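Local atomic coordinates of CRISPR-associated endonuclease Cas3-HD (Methanocaldococcus jannaschii, PDB entry 3S4L), a protein that cuts single-stranded DNA in a magnesium-dependent reaction, and single-stranded RNA without need of metal, as a nuclease of CRISPR antiviral defence. Residues Q15-H20 and H66-A71; L36-R41 and V208-L213; K60-L65 and L118-H123. All coordinates share one frame; numbering follows the deposited sequence.

Contact 1: Q15-H20 and H66-A71. With CA (calcium ion), chain C.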
ATOM      1  N   GLN A  15      -1.039  18.650   5.800  1.00 65.74           N
ATOM      2  CA  GLN A  15      -1.319  17.549   6.710  1.00 58.59           C
ATOM      3  C   GLN A  15      -0.158  16.565   6.858  1.00 51.74           C
ATOM      4  O   GLN A  15       0.391  16.081   5.859  1.00 44.22           O
ATOM      5  CB  GLN A  15      -2.579  16.819   6.215  1.00 55.29           C
ATOM      6  CG  GLN A  15      -3.327  16.021   7.262  1.00 57.38           C
ATOM      7  CD  GLN A  15      -4.664  15.482   6.754  1.00 60.44           C
ATOM      8  OE1 GLN A  15      -4.959  15.530   5.554  1.00 55.64           O
ATOM      9  NE2 GLN A  15      -5.479  14.969   7.672  1.00 68.45           N
ATOM     10  N   SER A  16       0.209  16.262   8.105  1.00 45.26           N
ATOM     11  CA  SER A  16       1.202  15.220   8.364  1.00 41.60           C
ATOM     12  C   SER A  16       0.622  13.857   8.002  1.00 45.13           C
ATOM     13  O   SER A  16      -0.594  13.670   8.049  1.00 42.04           O
ATOM     14  CB  SER A  16       1.690  15.248   9.813  1.00 44.98           C
ATOM     15  OG  SER A  16       0.702  14.769  10.709  1.00 52.36           O
ATOM     16  N   LEU A  17       1.482  12.921   7.606  1.00 42.90           N
ATOM     17  CA  LEU A  17       1.016  11.610   7.186  1.00 41.34           C
ATOM     18  C   LEU A  17       0.430  10.835   8.377  1.00 41.85           C
ATOM     19  O   LEU A  17      -0.609  10.187   8.248  1.00 43.62           O
ATOM     20  CB  LEU A  17       2.139  10.821   6.483  1.00 43.19           C
ATOM     21  CG  LEU A  17       1.802   9.417   5.947  1.00 39.71           C
ATOM     22  CD1 LEU A  17       0.765   9.467   4.827  1.00 33.70           C
ATOM     23  CD2 LEU A  17       3.059   8.707   5.465  1.00 38.57           C
ATOM     24  N   ILE A  18       1.097  10.905   9.527  1.00 44.17           N
ATOM     25  CA  ILE A  18       0.579  10.320  10.771  1.00 51.40           C
ATOM     26  C   ILE A  18      -0.844  10.810  11.113  1.00 56.88           C
ATOM     27  O   ILE A  18      -1.748  10.009  11.379  1.00 53.36           O
ATOM     28  CB  ILE A  18       1.522  10.618  11.961  1.00 56.46           C
ATOM     29  CG1 ILE A  18       2.734   9.688  11.913  1.00 60.80           C
ATOM     30  CG2 ILE A  18       0.788  10.454  13.291  1.00 61.21           C
ATOM     31  CD1 ILE A  18       2.356   8.216  11.759  1.00 62.52           C
ATOM     32  N   ASP A  19      -1.039  12.124  11.110  1.00 53.85           N
ATOM     33  CA  ASP A  19      -2.364  12.668  11.370  1.00 51.61           C
ATOM     34  C   ASP A  19      -3.383  12.216  10.331  1.00 48.92           C
ATOM     35  O   ASP A  19      -4.521  11.885  10.661  1.00 48.04           O
ATOM     36  CB  ASP A  19      -2.325  14.196  11.470  1.00 60.63           C
ATOM     37  CG  ASP A  19      -1.666  14.675  12.753  1.00 68.89           C
ATOM     38  OD1 ASP A  19      -1.839  14.003  13.798  1.00 71.81           O
ATOM     39  OD2 ASP A  19      -0.971  15.717  12.720  1.00 73.01           O
ATOM     40  N   HIS A  20      -2.968  12.197   9.070  1.00 46.48           N
ATOM     41  CA  HIS A  20      -3.843  11.767   7.991  1.00 44.77           C
ATOM     42  C   HIS A  20      -4.234  10.283   8.141  1.00 46.91           C
ATOM     43  O   HIS A  20      -5.380   9.904   7.909  1.00 41.90           O
ATOM     44  CB  HIS A  20      -3.166  12.012   6.638  1.00 47.38           C
ATOM     45  CG  HIS A  20      -3.960  11.526   5.467  1.00 45.97           C
ATOM     46  ND1 HIS A  20      -5.307  11.781   5.322  1.00 50.49           N
ATOM     47  CD2 HIS A  20      -3.594  10.806   4.380  1.00 44.26           C
ATOM     48  CE1 HIS A  20      -5.740  11.230   4.201  1.00 49.11           C
ATOM     49  NE2 HIS A  20      -4.719  10.638   3.608  1.00 47.12           N
ATOM     50  N   HIS A  66      -1.008   2.289   2.756  1.00 27.48           N
ATOM     51  CA  HIS A  66      -1.178   2.475   1.319  1.00 30.54           C
ATOM     52  C   HIS A  66      -0.474   3.741   0.793  1.00 32.85           C
ATOM     53  O   HIS A  66      -0.109   3.806  -0.377  1.00 33.18           O
ATOM     54  CB  HIS A  66      -2.641   2.386   0.885  1.00 28.83           C
ATOM     55  CG  HIS A  66      -3.468   3.559   1.286  1.00 40.37           C
ATOM     56  ND1 HIS A  66      -3.944   3.722   2.569  1.00 41.11           N
ATOM     57  CD2 HIS A  66      -3.914   4.622   0.578  1.00 41.54           C
ATOM     58  CE1 HIS A  66      -4.644   4.837   2.634  1.00 40.88           C
ATOM     59  NE2 HIS A  66      -4.647   5.399   1.436  1.00 40.96           N
ATOM     60  N   ASP A  67      -0.272   4.729   1.661  1.00 29.11           N
ATOM     61  CA  ASP A  67       0.484   5.921   1.288  1.00 27.14           C
ATOM     62  C   ASP A  67       1.848   6.037   1.936  1.00 30.08           C
ATOM     63  O   ASP A  67       2.429   7.134   1.964  1.00 30.67           O
ATOM     64  CB  ASP A  67      -0.323   7.187   1.590  1.00 31.92           C
ATOM     65  CG  ASP A  67      -1.365   7.476   0.528  1.00 39.46           C
ATOM     66  OD1 ASP A  67      -2.334   8.208   0.828  1.00 42.45           O
ATOM     67  OD2 ASP A  67      -1.198   6.954  -0.598  1.00 39.14           O
ATOM     68  N   ILE A  68       2.359   4.926   2.463  1.00 26.63           N
ATOM     69  CA  ILE A  68       3.677   4.954   3.091  1.00 30.15           C
ATOM     70  C   ILE A  68       4.738   5.380   2.071  1.00 31.54           C
ATOM     71  O   ILE A  68       5.740   5.997   2.435  1.00 32.16           O
ATOM     72  CB  ILE A  68       4.044   3.614   3.779  1.00 35.13           C
ATOM     73  CG1 ILE A  68       5.178   3.823   4.780  1.00 35.55           C
ATOM     74  CG2 ILE A  68       4.402   2.572   2.743  1.00 31.36           C
ATOM     75  CD1 ILE A  68       4.987   5.076   5.641  1.00 40.82           C
ATOM     76  N   GLY A  69       4.481   5.096   0.792  1.00 29.12           N
ATOM     77  CA  GLY A  69       5.364   5.503  -0.295  1.00 26.79           C
ATOM     78  C   GLY A  69       5.587   7.012  -0.328  1.00 32.64           C
ATOM     79  O   GLY A  69       6.567   7.499  -0.916  1.00 27.00           O
ATOM     80  N   LYS A  70       4.680   7.762   0.301  1.00 30.55           N
ATOM     81  CA  LYS A  70       4.864   9.208   0.404  1.00 31.57           C
ATOM     82  C   LYS A  70       6.066   9.578   1.277  1.00 31.52           C
ATOM     83  O   LYS A  70       6.589  10.693   1.188  1.00 31.40           O
ATOM     84  CB  LYS A  70       3.594   9.901   0.913  1.00 30.08           C
ATOM     85  CG  LYS A  70       2.441   9.952  -0.097  1.00 32.72           C
ATOM     86  CD  LYS A  70       1.201  10.671   0.508  1.00 37.99           C
ATOM     87  CE  LYS A  70       0.019  10.746  -0.464  1.00 38.20           C
ATOM     88  NZ  LYS A  70      -1.017  11.743   0.000  1.00 45.15           N
ATOM     89  N   ALA A  71       6.495   8.667   2.143  1.00 27.18           N
ATOM     90  CA  ALA A  71       7.678   8.956   2.944  1.00 31.46           C
ATOM     91  C   ALA A  71       8.971   8.810   2.128  1.00 33.47           C
ATOM     92  O   ALA A  71      10.058   8.848   2.697  1.00 40.40           O
ATOM     93  CB  ALA A  71       7.726   8.094   4.209  1.00 26.81           C
TER
HETATM   94 CA    CA C 501      -2.030   7.377  -2.653  1.00 24.32          CA
HETATM   95  O   HOH W   1      -3.832   7.685  -1.226  1.00 36.40           O
HETATM   96  O   HOH W   2      -2.396  10.127  -2.129  1.00 70.93           O

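Contact 2: L36-R41 and V208-L213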
ATOM      1  N   LEU A  36     -16.863  -5.420   6.559  1.00 40.89           N
ATOM      2  CA  LEU A  36     -16.132  -6.598   7.019  1.00 41.63           C
ATOM      3  C   LEU A  36     -16.620  -7.947   6.424  1.00 34.56           C
ATOM      4  O   LEU A  36     -15.822  -8.726   5.901  1.00 32.75           O
ATOM      5  CB  LEU A  36     -16.120  -6.640   8.552  1.00 43.76           C
ATOM      6  CG  LEU A  36     -14.817  -6.296   9.292  1.00 45.37           C
ATOM      7  CD1 LEU A  36     -13.726  -5.845   8.363  1.00 37.95           C
ATOM      8  CD2 LEU A  36     -15.035  -5.271  10.410  1.00 48.20           C
ATOM      9  N   LYS A  37     -17.912  -8.245   6.505  1.00 35.22           N
ATOM     10  CA  LYS A  37     -18.391  -9.508   5.939  1.00 39.43           C
ATOM     11  C   LYS A  37     -18.023  -9.666   4.454  1.00 45.22           C
ATOM     12  O   LYS A  37     -17.544 -10.727   4.037  1.00 47.00           O
ATOM     13  CB  LYS A  37     -19.898  -9.680   6.139  1.00 34.45           C
ATOM     14  CG  LYS A  37     -20.442 -11.010   5.636  1.00 31.58           C
ATOM     15  CD  LYS A  37     -21.954 -11.038   5.801  1.00 41.15           C
ATOM     16  CE  LYS A  37     -22.623 -12.132   4.993  1.00 42.27           C
ATOM     17  NZ  LYS A  37     -22.841 -13.370   5.776  1.00 44.44           N
ATOM     18  N   THR A  38     -18.242  -8.613   3.669  1.00 43.98           N
ATOM     19  CA  THR A  38     -17.988  -8.661   2.231  1.00 40.91           C
ATOM     20  C   THR A  38     -16.522  -8.946   1.962  1.00 36.50           C
ATOM     21  O   THR A  38     -16.183  -9.803   1.154  1.00 42.74           O
ATOM     22  CB  THR A  38     -18.390  -7.346   1.548  1.00 47.56           C
ATOM     23  OG1 THR A  38     -19.777  -7.092   1.806  1.00 59.14           O
ATOM     24  CG2 THR A  38     -18.180  -7.428   0.039  1.00 41.99           C
ATOM     25  N   ILE A  39     -15.649  -8.235   2.656  1.00 33.04           N
ATOM     26  CA  ILE A  39     -14.223  -8.469   2.514  1.00 34.50           C
ATOM     27  C   ILE A  39     -13.834  -9.883   2.973  1.00 43.53           C
ATOM     28  O   ILE A  39     -13.046 -10.550   2.312  1.00 42.87           O
ATOM     29  CB  ILE A  39     -13.427  -7.426   3.291  1.00 30.64           C
ATOM     30  CG1 ILE A  39     -13.791  -6.020   2.805  1.00 34.74           C
ATOM     31  CG2 ILE A  39     -11.938  -7.678   3.136  1.00 32.30           C
ATOM     32  CD1 ILE A  39     -13.249  -4.914   3.687  1.00 35.34           C
ATOM     33  N   LYS A  40     -14.389 -10.349   4.097  1.00 40.02           N
ATOM     34  CA  LYS A  40     -14.072 -11.702   4.562  1.00 39.63           C
ATOM     35  C   LYS A  40     -14.429 -12.754   3.517  1.00 41.56           C
ATOM     36  O   LYS A  40     -13.654 -13.690   3.275  1.00 36.45           O
ATOM     37  CB  LYS A  40     -14.771 -12.036   5.876  1.00 41.85           C
ATOM     38  CG  LYS A  40     -14.690 -13.504   6.285  1.00 40.95           C
ATOM     39  CD  LYS A  40     -15.372 -13.721   7.640  1.00 45.84           C
ATOM     40  CE  LYS A  40     -15.143 -15.137   8.173  1.00 48.08           C
ATOM     41  NZ  LYS A  40     -15.910 -16.149   7.411  1.00 50.33           N
ATOM     42  N   ARG A  41     -15.595 -12.603   2.892  1.00 38.92           N
ATOM     43  CA  ARG A  41     -16.064 -13.611   1.943  1.00 43.72           C
ATOM     44  C   ARG A  41     -15.386 -13.517   0.567  1.00 42.21           C
ATOM     45  O   ARG A  41     -15.321 -14.506  -0.164  1.00 48.45           O
ATOM     46  CB  ARG A  41     -17.597 -13.625   1.847  1.00 52.62           C
ATOM     47  CG  ARG A  41     -18.240 -14.516   2.922  1.00 54.50           C
ATOM     48  CD  ARG A  41     -19.705 -14.212   3.139  1.00 62.31           C
ATOM     49  NE  ARG A  41     -20.560 -15.351   2.808  1.00 73.25           N
ATOM     50  CZ  ARG A  41     -20.702 -16.438   3.565  1.00 80.87           C
ATOM     51  NH1 ARG A  41     -20.032 -16.554   4.708  1.00 81.21           N
ATOM     52  NH2 ARG A  41     -21.508 -17.422   3.173  1.00 82.79           N
ATOM     53  N   VAL A 208      -9.552  -7.273  -5.455  1.00 43.44           N
ATOM     54  CA  VAL A 208      -8.878  -5.983  -5.335  1.00 39.93           C
ATOM     55  C   VAL A 208      -9.911  -4.869  -5.289  1.00 41.50           C
ATOM     56  O   VAL A 208      -9.821  -3.951  -4.467  1.00 42.94           O
ATOM     57  CB  VAL A 208      -7.959  -5.707  -6.541  1.00 40.90           C
ATOM     58  CG1 VAL A 208      -7.452  -4.268  -6.506  1.00 34.30           C
ATOM     59  CG2 VAL A 208      -6.815  -6.689  -6.583  1.00 42.03           C
ATOM     60  N   GLY A 209     -10.887  -4.947  -6.190  1.00 41.73           N
ATOM     61  CA  GLY A 209     -11.969  -3.980  -6.227  1.00 39.36           C
ATOM     62  C   GLY A 209     -12.706  -3.915  -4.907  1.00 37.77           C
ATOM     63  O   GLY A 209     -13.074  -2.841  -4.447  1.00 40.89           O
ATOM     64  N   THR A 210     -12.901  -5.073  -4.281  1.00 43.13           N
ATOM     65  CA  THR A 210     -13.571  -5.157  -2.975  1.00 41.68           C
ATOM     66  C   THR A 210     -12.737  -4.541  -1.846  1.00 36.88           C
ATOM     67  O   THR A 210     -13.261  -3.821  -0.998  1.00 36.74           O
ATOM     68  CB  THR A 210     -13.875  -6.638  -2.604  1.00 44.14           C
ATOM     69  OG1 THR A 210     -14.554  -7.280  -3.690  1.00 47.69           O
ATOM     70  CG2 THR A 210     -14.727  -6.733  -1.343  1.00 37.70           C
ATOM     71  N   LEU A 211     -11.440  -4.837  -1.816  1.00 37.78           N
ATOM     72  CA  LEU A 211     -10.595  -4.296  -0.755  1.00 34.48           C
ATOM     73  C   LEU A 211     -10.431  -2.791  -0.940  1.00 35.38           C
ATOM     74  O   LEU A 211     -10.305  -2.046   0.033  1.00 37.71           O
ATOM     75  CB  LEU A 211      -9.228  -4.998  -0.713  1.00 33.49           C
ATOM     76  CG  LEU A 211      -9.238  -6.528  -0.573  1.00 38.78           C
ATOM     77  CD1 LEU A 211      -7.824  -7.091  -0.440  1.00 34.61           C
ATOM     78  CD2 LEU A 211     -10.073  -6.956   0.589  1.00 39.09           C
ATOM     79  N   LEU A 212     -10.440  -2.351  -2.195  1.00 37.55           N
ATOM     80  CA  LEU A 212     -10.281  -0.935  -2.531  1.00 49.45           C
ATOM     81  C   LEU A 212     -11.336   0.022  -1.913  1.00 47.93           C
ATOM     82  O   LEU A 212     -10.977   1.066  -1.349  1.00 45.41           O
ATOM     83  CB  LEU A 212     -10.258  -0.780  -4.054  1.00 61.30           C
ATOM     84  CG  LEU A 212      -9.017  -0.180  -4.713  1.00 68.05           C
ATOM     85  CD1 LEU A 212      -7.907  -0.002  -3.685  1.00 68.40           C
ATOM     86  CD2 LEU A 212      -8.552  -1.030  -5.914  1.00 66.80           C
ATOM     87  N   LEU A 213     -12.621  -0.325  -2.015  1.00 49.69           N
ATOM     88  CA  LEU A 213     -13.697   0.592  -1.588  1.00 45.74           C
ATOM     89  C   LEU A 213     -13.483   1.226  -0.221  1.00 43.88           C
ATOM     90  O   LEU A 213     -13.540   2.447  -0.081  1.00 48.89           O
ATOM     91  CB  LEU A 213     -15.059  -0.093  -1.591  1.00 57.66           C
ATOM     92  CG  LEU A 213     -15.942  -0.040  -2.834  1.00 67.88           C
ATOM     93  CD1 LEU A 213     -15.944  -1.390  -3.558  1.00 64.54           C
ATOM     94  CD2 LEU A 213     -17.355   0.357  -2.435  1.00 72.42           C
TER

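Contact 3: K60-L65 and L118-H123. With CA (calcium ion), chain C.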
ATOM      1  N   LYS A  60      -6.845  -2.438   8.402  1.00 38.29           N
ATOM      2  CA  LYS A  60      -6.141  -1.353   9.073  1.00 37.60           C
ATOM      3  C   LYS A  60      -4.713  -1.194   8.555  1.00 35.96           C
ATOM      4  O   LYS A  60      -4.155  -0.098   8.548  1.00 39.49           O
ATOM      5  CB  LYS A  60      -6.074  -1.593  10.580  1.00 38.68           C
ATOM      6  CG  LYS A  60      -7.364  -1.373  11.361  1.00 46.51           C
ATOM      7  CD  LYS A  60      -7.093  -1.598  12.847  1.00 46.89           C
ATOM      8  CE  LYS A  60      -8.306  -2.108  13.587  1.00 61.52           C
ATOM      9  NZ  LYS A  60      -7.927  -2.564  14.950  1.00 69.01           N
ATOM     10  N   ILE A  61      -4.101  -2.296   8.157  1.00 30.74           N
ATOM     11  CA  ILE A  61      -2.737  -2.204   7.668  1.00 36.52           C
ATOM     12  C   ILE A  61      -2.702  -1.567   6.278  1.00 30.01           C
ATOM     13  O   ILE A  61      -1.862  -0.709   6.009  1.00 35.03           O
ATOM     14  CB  ILE A  61      -2.020  -3.559   7.692  1.00 36.80           C
ATOM     15  CG1 ILE A  61      -1.819  -3.988   9.133  1.00 32.40           C
ATOM     16  CG2 ILE A  61      -0.676  -3.449   7.004  1.00 40.04           C
ATOM     17  CD1 ILE A  61      -1.367  -5.413   9.292  1.00 37.16           C
ATOM     18  N   LEU A  62      -3.634  -1.960   5.414  1.00 27.36           N
ATOM     19  CA  LEU A  62      -3.768  -1.336   4.102  1.00 30.63           C
ATOM     20  C   LEU A  62      -4.032   0.148   4.272  1.00 36.24           C
ATOM     21  O   LEU A  62      -3.501   0.988   3.542  1.00 34.20           O
ATOM     22  CB  LEU A  62      -4.933  -1.956   3.337  1.00 25.52           C
ATOM     23  CG  LEU A  62      -4.800  -3.447   3.109  1.00 26.44           C
ATOM     24  CD1 LEU A  62      -5.812  -3.868   2.050  1.00 30.41           C
ATOM     25  CD2 LEU A  62      -3.372  -3.773   2.679  1.00 26.52           C
ATOM     26  N   ILE A  63      -4.879   0.461   5.239  1.00 36.73           N
ATOM     27  CA  ILE A  63      -5.222   1.832   5.509  1.00 34.03           C
ATOM     28  C   ILE A  63      -3.954   2.560   5.923  1.00 34.92           C
ATOM     29  O   ILE A  63      -3.643   3.630   5.405  1.00 37.96           O
ATOM     30  CB  ILE A  63      -6.320   1.920   6.593  1.00 37.14           C
ATOM     31  CG1 ILE A  63      -7.661   1.455   6.011  1.00 38.60           C
ATOM     32  CG2 ILE A  63      -6.452   3.348   7.138  1.00 35.93           C
ATOM     33  CD1 ILE A  63      -8.689   1.071   7.047  1.00 40.91           C
ATOM     34  N   LYS A  64      -3.190   1.969   6.829  1.00 32.58           N
ATOM     35  CA  LYS A  64      -2.041   2.679   7.350  1.00 34.01           C
ATOM     36  C   LYS A  64      -0.884   2.769   6.351  1.00 33.01           C
ATOM     37  O   LYS A  64      -0.096   3.707   6.376  1.00 35.23           O
ATOM     38  CB  LYS A  64      -1.577   2.037   8.660  1.00 38.96           C
ATOM     39  CG  LYS A  64      -2.558   2.214   9.820  1.00 40.32           C
ATOM     40  CD  LYS A  64      -2.140   1.375  11.016  1.00 37.99           C
ATOM     41  CE  LYS A  64      -2.944   1.729  12.259  1.00 47.98           C
ATOM     42  NZ  LYS A  64      -2.630   0.781  13.378  1.00 50.04           N
ATOM     43  N   LEU A  65      -0.777   1.795   5.467  1.00 28.74           N
ATOM     44  CA  LEU A  65       0.420   1.702   4.661  1.00 28.81           C
ATOM     45  C   LEU A  65       0.230   2.091   3.200  1.00 28.73           C
ATOM     46  O   LEU A  65       1.210   2.202   2.457  1.00 34.23           O
ATOM     47  CB  LEU A  65       0.991   0.289   4.759  1.00 30.10           C
ATOM     48  CG  LEU A  65       1.513  -0.152   6.128  1.00 29.06           C
ATOM     49  CD1 LEU A  65       2.068  -1.577   6.022  1.00 30.02           C
ATOM     50  CD2 LEU A  65       2.595   0.811   6.642  1.00 27.64           C
ATOM     51  N   LEU A 118      -0.929  -5.777  -3.826  1.00 28.17           N
ATOM     52  CA  LEU A 118      -1.498  -5.461  -5.132  1.00 29.79           C
ATOM     53  C   LEU A 118      -2.607  -4.417  -5.015  1.00 33.33           C
ATOM     54  O   LEU A 118      -2.730  -3.535  -5.854  1.00 33.35           O
ATOM     55  CB  LEU A 118      -2.058  -6.732  -5.779  1.00 35.17           C
ATOM     56  CG  LEU A 118      -2.608  -6.608  -7.202  1.00 37.34           C
ATOM     57  CD1 LEU A 118      -1.551  -6.003  -8.129  1.00 33.09           C
ATOM     58  CD2 LEU A 118      -3.052  -7.973  -7.702  1.00 40.12           C
ATOM     59  N   THR A 119      -3.414  -4.521  -3.966  1.00 30.42           N
ATOM     60  CA  THR A 119      -4.473  -3.554  -3.742  1.00 30.59           C
ATOM     61  C   THR A 119      -3.840  -2.185  -3.541  1.00 34.30           C
ATOM     62  O   THR A 119      -4.294  -1.175  -4.100  1.00 30.14           O
ATOM     63  CB  THR A 119      -5.289  -3.929  -2.494  1.00 29.27           C
ATOM     64  OG1 THR A 119      -5.907  -5.201  -2.705  1.00 38.82           O
ATOM     65  CG2 THR A 119      -6.356  -2.885  -2.222  1.00 28.28           C
ATOM     66  N   VAL A 120      -2.784  -2.170  -2.729  1.00 27.58           N
ATOM     67  CA  VAL A 120      -2.039  -0.961  -2.447  1.00 24.68           C
ATOM     68  C   VAL A 120      -1.345  -0.404  -3.710  1.00 30.99           C
ATOM     69  O   VAL A 120      -1.282   0.812  -3.915  1.00 31.09           O
ATOM     70  CB  VAL A 120      -1.007  -1.216  -1.348  1.00 26.50           C
ATOM     71  CG1 VAL A 120       0.099  -0.163  -1.417  1.00 27.30           C
ATOM     72  CG2 VAL A 120      -1.686  -1.223   0.033  1.00 24.33           C
ATOM     73  N   MET A 121      -0.830  -1.302  -4.548  1.00 26.34           N
ATOM     74  CA  MET A 121      -0.146  -0.915  -5.774  1.00 24.47           C
ATOM     75  C   MET A 121      -1.156  -0.318  -6.751  1.00 32.12           C
ATOM     76  O   MET A 121      -0.812   0.424  -7.664  1.00 42.57           O
ATOM     77  CB  MET A 121       0.530  -2.139  -6.402  1.00 31.90           C
ATOM     78  CG  MET A 121       1.664  -1.813  -7.392  1.00 38.36           C
ATOM     79  SD  MET A 121       2.146  -3.241  -8.387  1.00 43.44           S
ATOM     80  CE  MET A 121       3.281  -4.064  -7.287  1.00 94.95           C
ATOM     81  N   LEU A 122      -2.420  -0.635  -6.542  1.00 33.50           N
ATOM     82  CA  LEU A 122      -3.455  -0.212  -7.463  1.00 34.74           C
ATOM     83  C   LEU A 122      -4.443   0.731  -6.778  1.00 34.98           C
ATOM     84  O   LEU A 122      -5.532   0.939  -7.286  1.00 37.63           O
ATOM     85  CB  LEU A 122      -4.204  -1.446  -8.003  1.00 36.52           C
ATOM     86  CG  LEU A 122      -3.657  -2.208  -9.222  1.00 46.03           C
ATOM     87  CD1 LEU A 122      -2.145  -2.362  -9.210  1.00 52.04           C
ATOM     88  CD2 LEU A 122      -4.325  -3.580  -9.373  1.00 45.84           C
ATOM     89  N   HIS A 123      -4.078   1.316  -5.637  1.00 31.61           N
ATOM     90  CA  HIS A 123      -5.069   2.105  -4.899  1.00 35.33           C
ATOM     91  C   HIS A 123      -5.397   3.427  -5.573  1.00 44.15           C
ATOM     92  O   HIS A 123      -6.259   4.170  -5.096  1.00 46.43           O
ATOM     93  CB  HIS A 123      -4.713   2.296  -3.414  1.00 28.91           C
ATOM     94  CG  HIS A 123      -3.610   3.282  -3.167  1.00 36.13           C
ATOM     95  ND1 HIS A 123      -2.299   2.896  -2.977  1.00 30.57           N
ATOM     96  CD2 HIS A 123      -3.626   4.633  -3.057  1.00 35.26           C
ATOM     97  CE1 HIS A 123      -1.553   3.963  -2.753  1.00 26.87           C
ATOM     98  NE2 HIS A 123      -2.331   5.032  -2.813  1.00 34.67           N
TER
HETATM   99 CA    CA C 501      -2.030   7.377  -2.653  1.00 24.32          CA
HETATM  100  O   HOH W   2      -2.396  10.127  -2.129  1.00 70.93           O
HETATM  101  O   HOH W   1      -3.832   7.685  -1.226  1.00 36.40           O

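Contact 1: Q15-H20 and H66-A71
L17, in the first turn of helix 17-31, packs against D67, the second residue of the HD motif, and against I68 just after it; H66 and D67 are the histidine-aspartate pair after which this phosphohydrolase fold is named. H66 itself turns elsewhere: its ND1 donates to the carbonyl oxygen of L62, while its ring meets that of H123 edge to face.

D67 serves two purposes. D67 CB lies 4.1 Å from L17 CD1, so the leucine flanks the root of the side chain, and the carboxylate binds the calcium ion through D67 OD2 at 2.3 Å. The second oxygen, D67 OD1, accepts a 2.6 Å hydrogen bond from water 1, itself a metal ligand, so both carboxylate oxygens are engaged on the metal side. The H20 ring presents its edge to this group, with H20 NE2 4.4 Å from D67 OD1, a distance too long for a direct bond.

I68 is suitably apolar, since its CD1 meets L17 CD2 with the two side chains roughly perpendicular; L17 reaches this spot with CG anti to the backbone N (chi1 -179°). In the 3-10 turn that follows, K70 N bonds back to D67 O. K70 runs out extended, its ammonium bonded to the carbonyl oxygen of A11 and forming a long salt bridge with the aspartate, K70 NZ to D67 OD1 3.9 Å.

Contact 2: L36-R41 and V208-L213
I39 and L211 meet methyl to methyl where helices 36-43 and 204-215 pack nearly antiparallel, the short segments making an angle of 154° with their axes 9.7 Å apart.

The contact is apolar throughout, with no hydrogen bond passing between the segments. At its buried side, I39 CG2 and L211 CD2 stand 3.2 Å apart, closer than carbon atoms usually pack, so the exact separation is doubtful although the pairing is clear. A beta-branched isoleucine and a leucine forked at its end suit this place because both also face other helices: I39 touches V55 and W28, while L211 reaches F58, I115 and T119.

Toward the surface the pairing is between threonines. T38 CG2 and T210 CG2 approach to 3.8 Å; chi1 of -58° in T38 and -51° in T210 sets each OG1 beside the backbone N and CG2 anti to it, which directs the carbon branch into the interface. T210 CG2 also lies 4.3 Å from I39 CG1. Threonine fits such a border, offering a methyl for packing and a hydroxyl that can be tolerated near solvent.

The pair thus joins an early helix to the last modelled helix by ordinary antiparallel helix packing, as expected of the all-helical HD-domain fold.

Contact 3: K60-L65 and L118-H123
L62 and V120 meet in the interior of the helical HD domain, where helix 52-65, which leads into the HD motif, faces the end of helix 110-121. The chain of L62 can be followed outward. Its CB points at the opposing segment, and CG lies anti to the carbonyl carbon (chi1 -59°), carrying the fork toward helix 110-121. There the two methyls part: L62 CD2 meets V120 CG2 at 4.0 Å, the side chains lying obliquely to one another, while L62 CD1 comes within 4.4 Å of T119 CG2. A leucine suits the site because its forked end can touch two successive residues of the facing helix.

V120 also touches S95 of helix 91-107; valine is apolar and suits this buried place. T119 turns its methyl to the leucine and bonds its hydroxyl to the carbonyl oxygen of I115, one turn back, so the buried polar atom has a partner within its own helix.

The backbone leaves helical geometry at L122, and H123 follows as a metal ligand beside D67, H91 and H124. Its ring is held at both nitrogens. H123 ND1 donates to V120 O, meeting a lone pair in the carbonyl plane, although the acceptor lies 22° out of the ring plane; the refined 2.5 Å is short and doubtful as an exact length. With ND1 used as a donor, NE2 is the nitrogen that binds the metal, H123 NE2 lying 2.4 Å from the calcium ion.

How the contacts relate
Contacts 1 and 3 build neighbouring parts of the metal site, their centres 12 Å apart. They share the calcium ion and both waters, and H66 CB packs on V120 CG2. The chain runs directly from helix 52-65 of contact 3 into the 66-71 loop of contact 1. Contact 2 lies farther out, its centre 12 Å from that of contact 3 and 23 Å from that of contact 1; L211 and L212 nevertheless touch T119, and L212 also touches H123. In sequence, 36-41 and 208-213 bracket both segments of contact 3, and contact 1 interleaves with both others. Contacts 1 and 3 thus bring distant segments to the metal site, which holds calcium here and magnesium in catalysis, while contact 2 joins outlying helices.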